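Local coordinates for protein pilin (Streptococcus pyogenes serotype M1, PDB 3GLD) that forms the backbone of the streptococcal pilus, stacking head to tail through intermolecular isopeptide bonds for adhesion to host cells, bacterial aggregation and biofilm formation, at residues Thr40-Asp46 / Tyr99-Glu105; Ser114-Tyr120 / Pro150-Ser156. The protein carries 2 engineered substitutions. All blocks are in the same frame, centred on the assembly; numbering follows the deposited sequence.

Contact 1: residues Thr40-Asp46 / Tyr99-Glu105. Engineered in segment 99-105: Ala-104 (natural residue Glu).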
ATOM      1  N   THR A  40       2.709   3.278  12.018  1.00 29.77           N
ATOM      2  CA  THR A  40       2.966   3.505  13.424  1.00 30.23           C
ATOM      3  C   THR A  40       1.867   2.853  14.271  1.00 30.28           C
ATOM      4  O   THR A  40       0.687   2.813  13.881  1.00 28.87           O
ATOM      5  CB  THR A  40       3.089   5.016  13.746  1.00 30.22           C
ATOM      6  OG1 THR A  40       4.255   5.535  13.106  1.00 32.32           O
ATOM      7  CG2 THR A  40       3.263   5.263  15.262  1.00 29.43           C
ATOM      8  N   PHE A  41       2.275   2.341  15.429  1.00 30.33           N
ATOM      9  CA  PHE A  41       1.357   1.663  16.341  1.00 30.58           C
ATOM     10  C   PHE A  41       1.550   2.245  17.709  1.00 30.54           C
ATOM     11  O   PHE A  41       2.668   2.573  18.099  1.00 30.60           O
ATOM     12  CB  PHE A  41       1.591   0.144  16.329  1.00 30.80           C
ATOM     13  CG  PHE A  41       1.724  -0.423  14.935  1.00 32.00           C
ATOM     14  CD1 PHE A  41       0.600  -0.718  14.181  1.00 31.47           C
ATOM     15  CD2 PHE A  41       2.984  -0.625  14.371  1.00 33.21           C
ATOM     16  CE1 PHE A  41       0.727  -1.209  12.888  1.00 34.67           C
ATOM     17  CE2 PHE A  41       3.117  -1.119  13.082  1.00 33.11           C
ATOM     18  CZ  PHE A  41       1.981  -1.411  12.343  1.00 34.78           C
ATOM     19  N   LYS A  42       0.437   2.389  18.421  1.00 30.32           N
ATOM     20  CA  LYS A  42       0.398   3.033  19.710  1.00 30.17           C
ATOM     21  C   LYS A  42      -0.125   2.044  20.751  1.00 30.00           C
ATOM     22  O   LYS A  42      -1.049   1.257  20.477  1.00 29.14           O
ATOM     23  CB  LYS A  42      -0.550   4.237  19.635  1.00 30.45           C
ATOM     24  CG  LYS A  42      -0.637   5.109  20.894  1.00 31.63           C
ATOM     25  CD  LYS A  42      -1.638   6.288  20.729  1.00 33.61           C
ATOM     26  CE  LYS A  42      -3.091   5.823  20.663  1.00 35.11           C
ATOM     27  NZ  LYS A  42      -4.030   6.990  20.809  1.00 38.94           N
ATOM     28  N   ILE A  43       0.474   2.100  21.936  1.00 30.33           N
ATOM     29  CA  ILE A  43      -0.062   1.416  23.128  1.00 30.49           C
ATOM     30  C   ILE A  43      -0.334   2.449  24.211  1.00 30.46           C
ATOM     31  O   ILE A  43       0.499   3.314  24.470  1.00 30.23           O
ATOM     32  CB  ILE A  43       0.905   0.333  23.675  1.00 30.36           C
ATOM     33  CG1 ILE A  43       0.252  -0.449  24.824  1.00 31.48           C
ATOM     34  CG2 ILE A  43       2.200   0.955  24.144  1.00 29.83           C
ATOM     35  CD1 ILE A  43       0.752  -1.872  24.968  1.00 29.86           C
ATOM     36  N   GLU A  44      -1.509   2.358  24.833  1.00 30.50           N
ATOM     37  CA  GLU A  44      -1.865   3.235  25.944  1.00 31.41           C
ATOM     38  C   GLU A  44      -2.573   2.449  27.057  1.00 31.05           C
ATOM     39  O   GLU A  44      -3.182   1.405  26.789  1.00 29.60           O
ATOM     40  CB  GLU A  44      -2.764   4.374  25.468  1.00 32.05           C
ATOM     41  CG  GLU A  44      -3.938   3.923  24.624  1.00 34.53           C
ATOM     42  CD  GLU A  44      -4.873   5.060  24.253  1.00 39.88           C
ATOM     43  OE1 GLU A  44      -4.500   6.243  24.424  1.00 41.78           O
ATOM     44  OE2 GLU A  44      -5.995   4.769  23.792  1.00 41.83           O
ATOM     45  N   PRO A  45      -2.500   2.953  28.297  1.00 31.72           N
ATOM     46  CA  PRO A  45      -3.266   2.301  29.366  1.00 33.07           C
ATOM     47  C   PRO A  45      -4.755   2.250  29.025  1.00 34.16           C
ATOM     48  O   PRO A  45      -5.313   3.235  28.539  1.00 34.20           O
ATOM     49  CB  PRO A  45      -3.019   3.213  30.579  1.00 32.78           C
ATOM     50  CG  PRO A  45      -1.685   3.853  30.301  1.00 33.00           C
ATOM     51  CD  PRO A  45      -1.673   4.065  28.805  1.00 31.80           C
ATOM     52  N   ASP A  46      -5.380   1.098  29.240  1.00 35.93           N
ATOM     53  CA  ASP A  46      -6.832   0.971  29.124  1.00 37.62           C
ATOM     54  C   ASP A  46      -7.535   1.682  30.288  1.00 38.99           C
ATOM     55  O   ASP A  46      -7.421   1.259  31.439  1.00 39.58           O
ATOM     56  CB  ASP A  46      -7.224  -0.509  29.076  1.00 37.62           C
ATOM     57  CG  ASP A  46      -8.717  -0.719  28.978  1.00 38.19           C
ATOM     58  OD1 ASP A  46      -9.480   0.253  29.187  1.00 37.49           O
ATOM     59  OD2 ASP A  46      -9.130  -1.863  28.686  1.00 39.73           O
ATOM     60  N   TYR A  99      -3.900  -3.616  32.098  1.00 25.37           N
ATOM     61  CA  TYR A  99      -4.640  -3.477  30.837  1.00 25.86           C
ATOM     62  C   TYR A  99      -4.183  -2.315  29.960  1.00 25.63           C
ATOM     63  O   TYR A  99      -4.013  -1.187  30.422  1.00 25.42           O
ATOM     64  CB  TYR A  99      -6.142  -3.349  31.097  1.00 25.16           C
ATOM     65  CG  TYR A  99      -6.771  -4.650  31.505  1.00 27.85           C
ATOM     66  CD1 TYR A  99      -6.486  -5.208  32.746  1.00 28.88           C
ATOM     67  CD2 TYR A  99      -7.648  -5.334  30.654  1.00 29.35           C
ATOM     68  CE1 TYR A  99      -7.048  -6.393  33.142  1.00 32.22           C
ATOM     69  CE2 TYR A  99      -8.218  -6.537  31.044  1.00 32.09           C
ATOM     70  CZ  TYR A  99      -7.907  -7.054  32.303  1.00 32.92           C
ATOM     71  OH  TYR A  99      -8.426  -8.237  32.750  1.00 34.70           O
ATOM     72  N   TYR A 100      -3.978  -2.620  28.684  1.00 26.04           N
ATOM     73  CA  TYR A 100      -3.614  -1.616  27.701  1.00 25.63           C
ATOM     74  C   TYR A 100      -4.486  -1.779  26.459  1.00 26.35           C
ATOM     75  O   TYR A 100      -5.115  -2.819  26.260  1.00 26.83           O
ATOM     76  CB  TYR A 100      -2.163  -1.780  27.265  1.00 25.22           C
ATOM     77  CG  TYR A 100      -1.120  -1.593  28.329  1.00 25.08           C
ATOM     78  CD1 TYR A 100      -0.784  -2.645  29.197  1.00 26.30           C
ATOM     79  CD2 TYR A 100      -0.467  -0.377  28.476  1.00 22.46           C
ATOM     80  CE1 TYR A 100       0.181  -2.482  30.193  1.00 25.51           C
ATOM     81  CE2 TYR A 100       0.500  -0.203  29.450  1.00 24.07           C
ATOM     82  CZ  TYR A 100       0.818  -1.262  30.307  1.00 24.93           C
ATOM     83  OH  TYR A 100       1.787  -1.105  31.271  1.00 25.67           O
ATOM     84  N   LYS A 101      -4.462  -0.770  25.594  1.00 26.82           N
ATOM     85  CA  LYS A 101      -5.081  -0.870  24.274  1.00 26.88           C
ATOM     86  C   LYS A 101      -4.017  -0.561  23.236  1.00 26.23           C
ATOM     87  O   LYS A 101      -3.243   0.383  23.411  1.00 24.94           O
ATOM     88  CB  LYS A 101      -6.239   0.116  24.134  1.00 27.64           C
ATOM     89  CG  LYS A 101      -7.385  -0.133  25.082  1.00 29.84           C
ATOM     90  CD  LYS A 101      -8.726   0.221  24.431  1.00 34.35           C
ATOM     91  CE  LYS A 101      -9.875  -0.062  25.402  1.00 36.63           C
ATOM     92  NZ  LYS A 101     -11.040   0.844  25.199  1.00 38.11           N
ATOM     93  N   VAL A 102      -3.977  -1.372  22.181  1.00 26.10           N
ATOM     94  CA  VAL A 102      -3.025  -1.209  21.091  1.00 27.05           C
ATOM     95  C   VAL A 102      -3.791  -0.889  19.804  1.00 27.97           C
ATOM     96  O   VAL A 102      -4.704  -1.634  19.431  1.00 27.86           O
ATOM     97  CB  VAL A 102      -2.201  -2.479  20.878  1.00 26.82           C
ATOM     98  CG1 VAL A 102      -1.305  -2.349  19.624  1.00 27.50           C
ATOM     99  CG2 VAL A 102      -1.351  -2.768  22.116  1.00 26.43           C
ATOM    100  N   THR A 103      -3.415   0.214  19.153  1.00 29.51           N
ATOM    101  CA  THR A 103      -4.063   0.674  17.914  1.00 31.15           C
ATOM    102  C   THR A 103      -3.017   1.037  16.845  1.00 32.13           C
ATOM    103  O   THR A 103      -1.836   1.238  17.154  1.00 31.76           O
ATOM    104  CB  THR A 103      -4.992   1.885  18.148  1.00 30.80           C
ATOM    105  OG1 THR A 103      -4.273   2.926  18.825  1.00 31.42           O
ATOM    106  CG2 THR A 103      -6.236   1.489  18.974  1.00 32.20           C
ATOM    107  N   ALA A 104      -3.459   1.080  15.591  1.00 33.36           N
ATOM    108  CA  ALA A 104      -2.609   1.532  14.488  1.00 34.94           C
ATOM    109  C   ALA A 104      -2.927   2.986  14.244  1.00 36.01           C
ATOM    110  O   ALA A 104      -4.098   3.340  14.062  1.00 35.82           O
ATOM    111  CB  ALA A 104      -2.874   0.709  13.237  1.00 34.48           C
ATOM    112  N   GLU A 105      -1.899   3.830  14.283  1.00 37.76           N
ATOM    113  CA  GLU A 105      -2.046   5.249  13.954  1.00 40.58           C
ATOM    114  C   GLU A 105      -2.412   5.469  12.483  1.00 42.00           C
ATOM    115  O   GLU A 105      -1.971   4.713  11.608  1.00 42.24           O
ATOM    116  CB  GLU A 105      -0.757   6.005  14.255  1.00 40.91           C
ATOM    117  CG  GLU A 105      -0.492   6.218  15.724  1.00 42.31           C
ATOM    118  CD  GLU A 105      -1.321   7.340  16.326  1.00 45.39           C
ATOM    119  OE1 GLU A 105      -1.279   8.481  15.798  1.00 46.01           O
ATOM    120  OE2 GLU A 105      -2.002   7.079  17.347  1.00 46.05           O
TER
HETATM  121  O   HOH W   1      -3.753   2.369  21.428  1.00 28.65           O
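Lys-42 and Thr-103 sit opposite each other in the antiparallel pair of strands 40-45 and 99-104 and trade two backbone bonds: Lys-42 N lies 2.8 Å from Thr-103 O, and Thr-103 N lies 2.9 Å from Lys-42 O. Glu-44 and Lys-101 repeat the exchange. Glu-105 N to Thr-40 O finishes one end, and at the other Asp-46 N-H comes to Tyr-99 O from above the carbonyl plane, 45° out of it. A water donates to Lys-42 O and Lys-101 O and is hydrogen-bonded to Thr-103 OG1 at 2.7 Å.

Phe-41, Ile-43, Val-102 and Ala-104 share the face turned from Lys-42 and Thr-103. With CG1 anti to the backbone N (chi1 -174°), Ile-43 brings CD1 to 3.7 Å from Val-102 CG2, while its CG1 rests on Tyr-100 CB. Phe-41 CD1 touches Ala-104 CB at 3.9 Å; Ala-104 is engineered, replacing the glutamate that autocatalyses an isopeptide bond. Phe-85 packs on Phe-41, Ile-43 and Val-102.

The charged groups meet loosely. Lys-42 lays CD 3.5 Å from Glu-105 OE2; its NZ makes a long salt bridge along its own strand to Glu-44 OE1 and stands 4.0 Å from Glu-105 OE2, beyond a salt bridge. Lys-101 leans CE on the Asp-46 carboxylate, whose OD1 is bonded to Thr-48.

Six backbone bonds fix the register, whereas the loosely paired charges probably add little directional hold.

Contact 2: residues Ser114-Tyr120 / Pro150-Ser156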
ATOM      1  N   SER A 114      -5.832   1.781   2.763  1.00 32.37           N
ATOM      2  CA  SER A 114      -6.941   1.684   3.697  1.00 33.96           C
ATOM      3  C   SER A 114      -6.405   1.116   5.004  1.00 34.29           C
ATOM      4  O   SER A 114      -5.805   0.035   5.017  1.00 34.34           O
ATOM      5  CB  SER A 114      -8.005   0.744   3.147  1.00 33.93           C
ATOM      6  OG  SER A 114      -8.549   1.253   1.941  1.00 36.28           O
ATOM      7  N   TYR A 115      -6.636   1.842   6.094  1.00 35.11           N
ATOM      8  CA  TYR A 115      -6.031   1.523   7.375  1.00 36.19           C
ATOM      9  C   TYR A 115      -6.836   0.544   8.217  1.00 36.53           C
ATOM     10  O   TYR A 115      -8.071   0.633   8.293  1.00 36.48           O
ATOM     11  CB  TYR A 115      -5.745   2.816   8.143  1.00 36.53           C
ATOM     12  CG  TYR A 115      -4.534   3.534   7.591  1.00 37.79           C
ATOM     13  CD1 TYR A 115      -3.265   3.320   8.136  1.00 37.57           C
ATOM     14  CD2 TYR A 115      -4.649   4.394   6.497  1.00 38.91           C
ATOM     15  CE1 TYR A 115      -2.150   3.970   7.620  1.00 38.00           C
ATOM     16  CE2 TYR A 115      -3.544   5.041   5.969  1.00 38.37           C
ATOM     17  CZ  TYR A 115      -2.298   4.823   6.526  1.00 38.26           C
ATOM     18  OH  TYR A 115      -1.215   5.471   5.996  1.00 36.75           O
ATOM     19  N   ASP A 116      -6.130  -0.400   8.838  1.00 36.89           N
ATOM     20  CA  ASP A 116      -6.741  -1.315   9.801  1.00 37.08           C
ATOM     21  C   ASP A 116      -7.254  -0.545  11.013  1.00 37.05           C
ATOM     22  O   ASP A 116      -6.503   0.181  11.676  1.00 36.95           O
ATOM     23  CB  ASP A 116      -5.748  -2.395  10.231  1.00 37.37           C
ATOM     24  CG  ASP A 116      -6.427  -3.574  10.916  1.00 37.71           C
ATOM     25  OD1 ASP A 116      -7.531  -3.385  11.467  1.00 38.94           O
ATOM     26  OD2 ASP A 116      -5.863  -4.690  10.888  1.00 36.21           O
ATOM     27  N   THR A 117      -8.542  -0.700  11.296  1.00 37.17           N
ATOM     28  CA  THR A 117      -9.174   0.001  12.411  1.00 38.00           C
ATOM     29  C   THR A 117      -9.167  -0.825  13.701  1.00 38.10           C
ATOM     30  O   THR A 117      -9.621  -0.348  14.751  1.00 37.78           O
ATOM     31  CB  THR A 117     -10.624   0.462  12.081  1.00 37.78           C
ATOM     32  OG1 THR A 117     -11.404  -0.664  11.640  1.00 39.24           O
ATOM     33  CG2 THR A 117     -10.612   1.541  10.983  1.00 39.02           C
ATOM     34  N   THR A 118      -8.639  -2.048  13.622  1.00 38.57           N
ATOM     35  CA  THR A 118      -8.620  -2.969  14.771  1.00 38.52           C
ATOM     36  C   THR A 118      -8.032  -2.337  16.040  1.00 38.61           C
ATOM     37  O   THR A 118      -7.054  -1.588  16.001  1.00 38.47           O
ATOM     38  CB  THR A 118      -7.906  -4.303  14.426  1.00 38.82           C
ATOM     39  OG1 THR A 118      -8.490  -4.863  13.240  1.00 37.50           O
ATOM     40  CG2 THR A 118      -8.033  -5.319  15.558  1.00 39.23           C
ATOM     41  N   SER A 119      -8.670  -2.630  17.166  1.00 38.70           N
ATOM     42  CA  SER A 119      -8.169  -2.219  18.460  1.00 38.59           C
ATOM     43  C   SER A 119      -7.967  -3.485  19.258  1.00 38.13           C
ATOM     44  O   SER A 119      -8.862  -4.338  19.318  1.00 38.62           O
ATOM     45  CB  SER A 119      -9.167  -1.294  19.156  1.00 38.83           C
ATOM     46  OG  SER A 119      -8.597  -0.691  20.314  1.00 40.59           O
ATOM     47  N   TYR A 120      -6.784  -3.625  19.848  1.00 36.90           N
ATOM     48  CA  TYR A 120      -6.500  -4.767  20.689  1.00 35.89           C
ATOM     49  C   TYR A 120      -6.501  -4.392  22.168  1.00 35.42           C
ATOM     50  O   TYR A 120      -6.006  -3.336  22.565  1.00 35.26           O
ATOM     51  CB  TYR A 120      -5.151  -5.371  20.330  1.00 35.59           C
ATOM     52  CG  TYR A 120      -5.108  -6.101  19.007  1.00 35.80           C
ATOM     53  CD1 TYR A 120      -4.705  -5.450  17.836  1.00 33.88           C
ATOM     54  CD2 TYR A 120      -5.415  -7.457  18.939  1.00 35.45           C
ATOM     55  CE1 TYR A 120      -4.636  -6.144  16.620  1.00 35.86           C
ATOM     56  CE2 TYR A 120      -5.362  -8.148  17.746  1.00 35.03           C
ATOM     57  CZ  TYR A 120      -4.975  -7.495  16.591  1.00 35.54           C
ATOM     58  OH  TYR A 120      -4.924  -8.218  15.432  1.00 36.43           O
ATOM     59  N   PRO A 150      -2.232 -13.152  18.261  1.00 39.67           N
ATOM     60  CA  PRO A 150      -1.110 -12.234  18.084  1.00 39.04           C
ATOM     61  C   PRO A 150      -1.592 -10.851  17.691  1.00 38.26           C
ATOM     62  O   PRO A 150      -2.660 -10.710  17.092  1.00 38.07           O
ATOM     63  CB  PRO A 150      -0.335 -12.850  16.912  1.00 38.91           C
ATOM     64  CG  PRO A 150      -0.619 -14.301  17.029  1.00 39.79           C
ATOM     65  CD  PRO A 150      -2.074 -14.358  17.426  1.00 39.32           C
ATOM     66  N   ILE A 151      -0.816  -9.837  18.048  1.00 37.41           N
ATOM     67  CA  ILE A 151      -1.113  -8.476  17.638  1.00 36.99           C
ATOM     68  C   ILE A 151      -0.671  -8.360  16.174  1.00 37.35           C
ATOM     69  O   ILE A 151       0.526  -8.365  15.854  1.00 37.61           O
ATOM     70  CB  ILE A 151      -0.404  -7.423  18.539  1.00 36.84           C
ATOM     71  CG1 ILE A 151      -0.606  -7.722  20.040  1.00 37.16           C
ATOM     72  CG2 ILE A 151      -0.857  -6.006  18.185  1.00 36.02           C
ATOM     73  CD1 ILE A 151      -2.060  -7.963  20.476  1.00 36.19           C
ATOM     74  N   GLN A 152      -1.659  -8.302  15.295  1.00 37.20           N
ATOM     75  CA  GLN A 152      -1.443  -8.232  13.858  1.00 36.76           C
ATOM     76  C   GLN A 152      -2.332  -7.136  13.296  1.00 35.85           C
ATOM     77  O   GLN A 152      -3.487  -6.979  13.715  1.00 34.53           O
ATOM     78  CB  GLN A 152      -1.761  -9.578  13.202  1.00 37.32           C
ATOM     79  CG  GLN A 152      -0.569 -10.529  13.152  1.00 39.58           C
ATOM     80  CD  GLN A 152      -0.945 -12.002  13.077  1.00 43.87           C
ATOM     81  OE1 GLN A 152      -2.083 -12.362  12.757  1.00 45.93           O
ATOM     82  NE2 GLN A 152       0.024 -12.869  13.391  1.00 45.26           N
ATOM     83  N   PHE A 153      -1.764  -6.366  12.370  1.00 35.43           N
ATOM     84  CA  PHE A 153      -2.496  -5.340  11.640  1.00 35.15           C
ATOM     85  C   PHE A 153      -2.328  -5.555  10.120  1.00 35.81           C
ATOM     86  O   PHE A 153      -1.228  -5.864   9.645  1.00 36.25           O
ATOM     87  CB  PHE A 153      -2.001  -3.954  12.044  1.00 34.39           C
ATOM     88  CG  PHE A 153      -2.429  -3.531  13.427  1.00 34.04           C
ATOM     89  CD1 PHE A 153      -3.701  -3.014  13.654  1.00 33.20           C
ATOM     90  CD2 PHE A 153      -1.544  -3.624  14.503  1.00 32.55           C
ATOM     91  CE1 PHE A 153      -4.106  -2.607  14.938  1.00 33.55           C
ATOM     92  CE2 PHE A 153      -1.929  -3.213  15.778  1.00 32.01           C
ATOM     93  CZ  PHE A 153      -3.215  -2.705  15.995  1.00 32.94           C
ATOM     94  N   LYS A 154      -3.412  -5.391   9.363  1.00 35.96           N
ATOM     95  CA  LYS A 154      -3.375  -5.633   7.915  1.00 36.29           C
ATOM     96  C   LYS A 154      -3.999  -4.448   7.188  1.00 35.68           C
ATOM     97  O   LYS A 154      -5.216  -4.346   7.111  1.00 35.89           O
ATOM     98  CB  LYS A 154      -4.109  -6.936   7.560  1.00 36.89           C
ATOM     99  CG  LYS A 154      -3.960  -7.366   6.080  1.00 38.44           C
ATOM    100  CD  LYS A 154      -4.324  -8.840   5.815  1.00 39.70           C
ATOM    101  CE  LYS A 154      -5.835  -9.061   5.811  1.00 43.91           C
ATOM    102  NZ  LYS A 154      -6.222 -10.370   5.187  1.00 45.54           N
ATOM    103  N   ASN A 155      -3.163  -3.524   6.718  1.00 34.94           N
ATOM    104  CA  ASN A 155      -3.632  -2.462   5.838  1.00 34.89           C
ATOM    105  C   ASN A 155      -3.756  -2.978   4.402  1.00 34.16           C
ATOM    106  O   ASN A 155      -3.126  -3.986   4.042  1.00 34.45           O
ATOM    107  CB  ASN A 155      -2.699  -1.256   5.887  1.00 34.53           C
ATOM    108  CG  ASN A 155      -2.731  -0.538   7.225  1.00 36.77           C
ATOM    109  OD1 ASN A 155      -3.632  -0.745   8.063  1.00 36.40           O
ATOM    110  ND2 ASN A 155      -1.741   0.319   7.436  1.00 36.92           N
ATOM    111  N   SER A 156      -4.578  -2.307   3.594  1.00 33.37           N
ATOM    112  CA  SER A 156      -4.746  -2.686   2.171  1.00 33.05           C
ATOM    113  C   SER A 156      -4.195  -1.599   1.257  1.00 31.53           C
ATOM    114  O   SER A 156      -4.521  -0.421   1.404  1.00 31.67           O
ATOM    115  CB  SER A 156      -6.211  -2.988   1.815  1.00 33.70           C
ATOM    116  OG  SER A 156      -6.287  -3.579   0.511  1.00 35.91           O
TER
HETATM  117  O   HOH W   2      -7.143   1.320  -0.085  1.00 35.54           O
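Asn-155, the asparagine that the natural pilin joins to Lys-23, grips the loop at Asp-116 beside the bond-forming site; here it keeps both OD1 and ND2, consistent with an unlinked side chain in this variant, where the autocatalytic glutamate is alanine. Its OD1 accepts from Asp-116 N at 2.6 Å, nearly straight at hydrogen but with the donor tilted 30° from the carbonyl plane. ND2 comes within 3.4 Å of Tyr-115 CD1; the Tyr-115 hydroxyl is hydrogen-bonded to Val-110 N.

Asp-116 returns a bond to strand 151-156: chi1 of -164° swings its carboxylate across, and OD2 takes Lys-154 N on the anti lone pair at 3.0 Å. OD1 accepts from Thr-118 N, an Asx turn, and from Thr-118 OG1 in a very short bond, so both oxygens are used and the carboxylate is held from two directions. Beside it, Ser-114 and Ser-156 make a hydrogen-bonded antiparallel pair.

At the far end, Tyr-120 OH donates to Gln-152 O at 2.6 Å, on a lone pair in the carbonyl plane. The tyrosine turns its edge to the face of Phe-153 in a T-shaped pair, centroids 5.3 Å apart and planes at 86°. Ile-151 CD1 makes an off-centre CH-pi contact on one Tyr-120 face, with Thr-118 CG2 against the opposite one. Thr-118 O meets the Phe-153 edge, 3.3 Å from CE1.

Phe-153 also packs on the engineered Ala-104, and Asn-155 on Lys-23 of the adjacent strand 18-27: a lysine and asparagine on neighbouring strands beside an aromatic core, as in the isopeptide-bearing domains of Gram-positive pilins.

From the N terminus, strand 18-27 comes first, carrying Lys-23. The chain then enters 40-46 and, after 52 residues, returns antiparallel as 99-105, closing contact 1. Only afterwards does contact 2 open: 114-120 leads into strand 119-129, and 150-156 comes back after 29 mostly strand residues, so the two loops follow in series without crossing. Contact 1 lies within one sheet. In contact 2, Ser-114 pairs with strand 151-169 in the sheet of 18-27, and the chain then crosses to strand 119-129 in the sheet of contact 1. Val-102 N and Tyr-120 O, 2.8 Å apart in a probable hydrogen bond, join the contacts edgewise, while the Phe-41 and Phe-153 rings meet between the sheets.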